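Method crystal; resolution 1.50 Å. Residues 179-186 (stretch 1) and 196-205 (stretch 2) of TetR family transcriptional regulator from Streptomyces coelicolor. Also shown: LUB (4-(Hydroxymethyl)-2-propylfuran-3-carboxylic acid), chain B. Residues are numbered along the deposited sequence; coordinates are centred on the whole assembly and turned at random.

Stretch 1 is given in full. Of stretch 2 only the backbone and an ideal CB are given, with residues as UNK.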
# COMPACT_ATOMS: atom_id res chain seq x y z
N ALA A 179 7.70 2.32 -3.13
CA ALA A 179 6.87 1.89 -1.99
C ALA A 179 6.08 3.06 -1.41
O ALA A 179 4.88 2.93 -1.11
CB ALA A 179 7.72 1.29 -0.90
N ALA A 180 6.73 4.21 -1.25
CA ALA A 180 6.03 5.39 -0.70
C ALA A 180 4.90 5.87 -1.61
O ALA A 180 3.80 6.21 -1.15
CB ALA A 180 6.99 6.47 -0.45
N PHE A 181 5.19 5.97 -2.90
CA PHE A 181 4.20 6.37 -3.88
C PHE A 181 3.03 5.35 -3.90
O PHE A 181 1.87 5.71 -3.85
CB PHE A 181 4.82 6.52 -5.28
CG PHE A 181 3.85 7.03 -6.30
CD1 PHE A 181 2.91 6.17 -6.85
CD2 PHE A 181 3.78 8.37 -6.59
CE1 PHE A 181 1.97 6.62 -7.73
CE2 PHE A 181 2.82 8.84 -7.47
CZ PHE A 181 1.94 7.95 -8.07
N PHE A 182 3.38 4.07 -3.93
CA PHE A 182 2.37 3.05 -3.86
C PHE A 182 1.44 3.27 -2.66
O PHE A 182 0.21 3.19 -2.74
CB PHE A 182 2.98 1.65 -3.77
CG PHE A 182 1.92 0.66 -3.40
CD1 PHE A 182 0.95 0.25 -4.30
CD2 PHE A 182 1.82 0.22 -2.08
CE1 PHE A 182 -0.10 -0.55 -3.88
CE2 PHE A 182 0.79 -0.59 -1.68
CZ PHE A 182 -0.20 -0.99 -2.58
N GLY A 183 2.04 3.50 -1.50
CA GLY A 183 1.26 3.62 -0.30
C GLY A 183 0.37 4.85 -0.34
O GLY A 183 -0.82 4.81 0.01
N MET A 184 0.93 5.97 -0.81
CA MET A 184 0.18 7.23 -0.93
C MET A 184 -1.05 7.04 -1.83
O MET A 184 -2.17 7.43 -1.45
CB MET A 184 1.11 8.31 -1.45
CG MET A 184 0.49 9.63 -1.69
SD MET A 184 -0.44 9.75 -3.24
CE MET A 184 0.73 9.29 -4.50
N GLN A 185 -0.84 6.41 -2.98
CA GLN A 185 -1.97 6.29 -3.92
C GLN A 185 -3.01 5.32 -3.38
O GLN A 185 -4.19 5.48 -3.62
CB GLN A 185 -1.50 5.99 -5.33
CG GLN A 185 -0.92 4.59 -5.56
CD GLN A 185 -2.01 3.54 -5.70
OE1 GLN A 185 -3.08 3.78 -6.22
NE2 GLN A 185 -1.72 2.34 -5.25
N HIS A 186 -2.56 4.28 -2.67
CA HIS A 186 -3.46 3.29 -2.10
C HIS A 186 -4.31 3.89 -1.00
O HIS A 186 -5.51 3.65 -0.95
CB HIS A 186 -2.66 2.10 -1.59
CG HIS A 186 -3.49 0.94 -1.29
ND1 HIS A 186 -3.97 0.10 -2.28
CD2 HIS A 186 -3.95 0.45 -0.12
CE1 HIS A 186 -4.70 -0.85 -1.71
NE2 HIS A 186 -4.66 -0.68 -0.41
N UNK A 196 -8.11 13.17 -3.88
CA UNK A 196 -7.13 14.05 -3.27
C UNK A 196 -5.69 13.60 -3.59
O UNK A 196 -4.74 14.07 -2.98
CB UNK A 196 -7.35 14.10 -1.76
N UNK A 197 -5.50 12.74 -4.58
CA UNK A 197 -4.20 12.13 -4.81
C UNK A 197 -3.11 13.16 -5.09
O UNK A 197 -1.96 13.00 -4.63
CB UNK A 197 -4.29 11.14 -5.98
N UNK A 198 -3.43 14.21 -5.82
CA UNK A 198 -2.36 15.15 -6.18
C UNK A 198 -1.80 15.90 -4.96
O UNK A 198 -0.57 16.11 -4.87
CB UNK A 198 -2.88 16.16 -7.21
N UNK A 199 -2.70 16.29 -4.03
CA UNK A 199 -2.27 16.94 -2.80
C UNK A 199 -1.50 15.99 -1.92
O UNK A 199 -0.60 16.44 -1.20
CB UNK A 199 -3.47 17.50 -2.04
N UNK A 200 -1.95 14.75 -1.83
CA UNK A 200 -1.28 13.77 -0.97
C UNK A 200 0.12 13.50 -1.53
O UNK A 200 1.08 13.35 -0.78
CB UNK A 200 -2.09 12.47 -0.88
N UNK A 201 0.24 13.37 -2.85
CA UNK A 201 1.56 13.19 -3.47
C UNK A 201 2.46 14.42 -3.27
O UNK A 201 3.58 14.26 -2.91
CB UNK A 201 1.40 12.90 -4.96
N UNK A 202 1.91 15.61 -3.44
CA UNK A 202 2.72 16.81 -3.25
C UNK A 202 3.36 16.86 -1.90
O UNK A 202 4.55 17.13 -1.78
CB UNK A 202 1.87 18.07 -3.45
N UNK A 203 2.59 16.56 -0.85
CA UNK A 203 3.16 16.74 0.48
C UNK A 203 4.21 15.67 0.80
O UNK A 203 5.14 15.93 1.52
CB UNK A 203 2.05 16.71 1.53
N UNK A 204 4.03 14.47 0.29
CA UNK A 204 4.99 13.40 0.52
C UNK A 204 6.23 13.58 -0.40
O UNK A 204 7.35 13.41 0.08
CB UNK A 204 4.33 12.04 0.28
N UNK A 205 6.02 13.87 -1.67
CA UNK A 205 7.09 14.14 -2.65
C UNK A 205 7.99 15.27 -2.15
O UNK A 205 9.24 15.20 -2.28
CB UNK A 205 6.50 14.50 -4.01
C2 LUB B . 2.49 1.26 -8.02
C4 LUB B . 0.97 -0.38 -8.10
C5 LUB B . 0.34 0.74 -7.71
C6 LUB B . 3.71 2.07 -7.83
O11 LUB B . 4.52 -0.58 -8.98
C9 LUB B . 3.38 -1.03 -8.69
O10 LUB B . 3.13 -2.29 -8.72
C3 LUB B . 2.32 -0.15 -8.24
C12 LUB B . 0.17 -1.63 -8.44
O13 LUB B . 0.73 -2.75 -7.72
O1 LUB B . 1.29 1.76 -7.52
C7 LUB B . 3.78 3.09 -8.97
C8 LUB B . 5.02 3.93 -8.91

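The two helices run roughly antiparallel, at 148°, with axes 9.6 Å apart at closest approach. Stretch 1 offers Ala180, Phe181, Met184 and Gln185, an almost wholly apolar surface.

Position 196 precedes the helix, with phi/psi of -102/16. Stretch 1 is not near its ideal CB. A small polar residue, common before a helix, would suit. It is Asp196, whose side chain makes no capping bond.

At position 197, CA-to-CB points sideways, and the ideal CB is 4.9 Å from Met184 SD. Apolar atoms of Met184 and Gln185 lie within reach of a longer chain, so leucine, isoleucine or methionine would fit. It is Ile197, with chi1 and chi2 both t. Its CG1 lies 3.8 Å from Met184 SD, and its CD1 lies 3.8 Å from Gln185 CB.

Positions 198 and 199 point away from stretch 1. Many polar or flexible residues would do. They are Met198 and Glu199, and neither touches stretch 1.

At position 200, CA-to-CB points toward stretch 1, with the ideal CB 3.9 Å from Met184 CG. Stretch 1 offers no charge here. Alanine would suit, or a long chain whose aliphatic base packs on the methionine while its end turns off. It is Arg200. Its CB is 4.0 Å from Met184 CG, and its end leads away. Arg200 NH1 forms a salt bridge with Asp196 OD2 at 3.0 Å, tying the helix to the residue just before it.

At position 201, the ideal CB is 3.7 Å from Met184 CE and 5.0 Å from Phe181 CE2. CA-to-CB points sideways. A large apolar or aromatic residue would suit. It is Trp201, chi1 t. The edge of Phe181 meets its face, with ring planes at 72° and Phe181 CD2 3.7 Å from Trp201 CE3. Trp201 CB also lies 3.6 Å from Met184 CE.

Positions 202 and 203 have nothing of stretch 1 near their ideal CB atoms, so polar residues would suit. They are Gln202 and Glu203. Glu203 OE2 completes a second salt bridge, 2.9 Å from Arg200 NE.

At position 204, CA-to-CB points toward stretch 1. The small Ala180 leaves room for a branched apolar chain such as leucine. It is Leu204. Its CD2 is 3.7 Å from Met184 CB and 4.1 Å from Ala180 CB. Met184 thus sits as a knob among Ile197, Arg200, Trp201 and Leu204.

Position 205 is out of reach, and a long polar residue would suit. It is Arg205, whose NE hydrogen-bonds Gln202 OE1 at 2.9 Å.

Stretch 2 (196-205) DIMERWQELR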
# COMPACT_ATOMS: atom_id res chain seq x y z
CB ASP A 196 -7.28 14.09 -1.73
CG ASP A 196 -6.93 12.76 -1.04
OD1 ASP A 196 -7.07 11.69 -1.69
OD2 ASP A 196 -6.65 12.77 0.20
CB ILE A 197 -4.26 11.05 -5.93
CG1 ILE A 197 -2.96 10.28 -5.97
CG2 ILE A 197 -4.61 11.63 -7.27
CD1 ILE A 197 -3.00 9.08 -6.87
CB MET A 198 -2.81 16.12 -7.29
CG MET A 198 -3.29 15.43 -8.57
SD MET A 198 -2.20 14.19 -9.29
CE MET A 198 -0.81 15.14 -9.84
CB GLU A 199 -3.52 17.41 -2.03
CG GLU A 199 -4.42 18.40 -2.72
CD GLU A 199 -5.65 17.70 -3.30
OE1 GLU A 199 -5.41 17.05 -4.29
OE2 GLU A 199 -6.82 17.77 -2.76
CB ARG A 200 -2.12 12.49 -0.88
CG ARG A 200 -3.52 12.65 -0.30
CD ARG A 200 -3.55 12.98 1.19
NE ARG A 200 -3.17 14.34 1.49
CZ ARG A 200 -3.96 15.40 1.32
NH1 ARG A 200 -5.23 15.27 0.88
NH2 ARG A 200 -3.48 16.59 1.60
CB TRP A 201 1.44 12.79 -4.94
CG TRP A 201 2.77 12.59 -5.58
CD1 TRP A 201 3.20 13.19 -6.73
CD2 TRP A 201 3.88 11.79 -5.09
NE1 TRP A 201 4.48 12.79 -7.00
CE2 TRP A 201 4.93 11.95 -6.02
CE3 TRP A 201 4.07 10.96 -3.99
CZ2 TRP A 201 6.17 11.32 -5.87
CZ3 TRP A 201 5.31 10.36 -3.80
CH2 TRP A 201 6.34 10.53 -4.77
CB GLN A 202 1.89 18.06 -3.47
CG GLN A 202 2.65 19.38 -3.26
CD GLN A 202 4.05 19.38 -3.90
OE1 GLN A 202 4.20 19.09 -5.09
NE2 GLN A 202 5.09 19.73 -3.11
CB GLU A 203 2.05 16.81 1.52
CG GLU A 203 1.28 15.55 1.76
CD GLU A 203 -0.07 15.75 2.44
OE1 GLU A 203 -0.63 16.89 2.63
OE2 GLU A 203 -0.62 14.69 2.79
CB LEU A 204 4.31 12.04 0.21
CG LEU A 204 5.22 10.81 0.14
CD1 LEU A 204 5.95 10.60 1.43
CD2 LEU A 204 4.38 9.58 -0.24
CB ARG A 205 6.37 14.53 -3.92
CG ARG A 205 7.04 14.95 -5.17
CD ARG A 205 5.87 15.61 -5.88
NE ARG A 205 6.05 17.04 -5.98
CZ ARG A 205 7.02 17.59 -6.70
NH1 ARG A 205 7.89 16.82 -7.36
NH2 ARG A 205 7.11 18.89 -6.77
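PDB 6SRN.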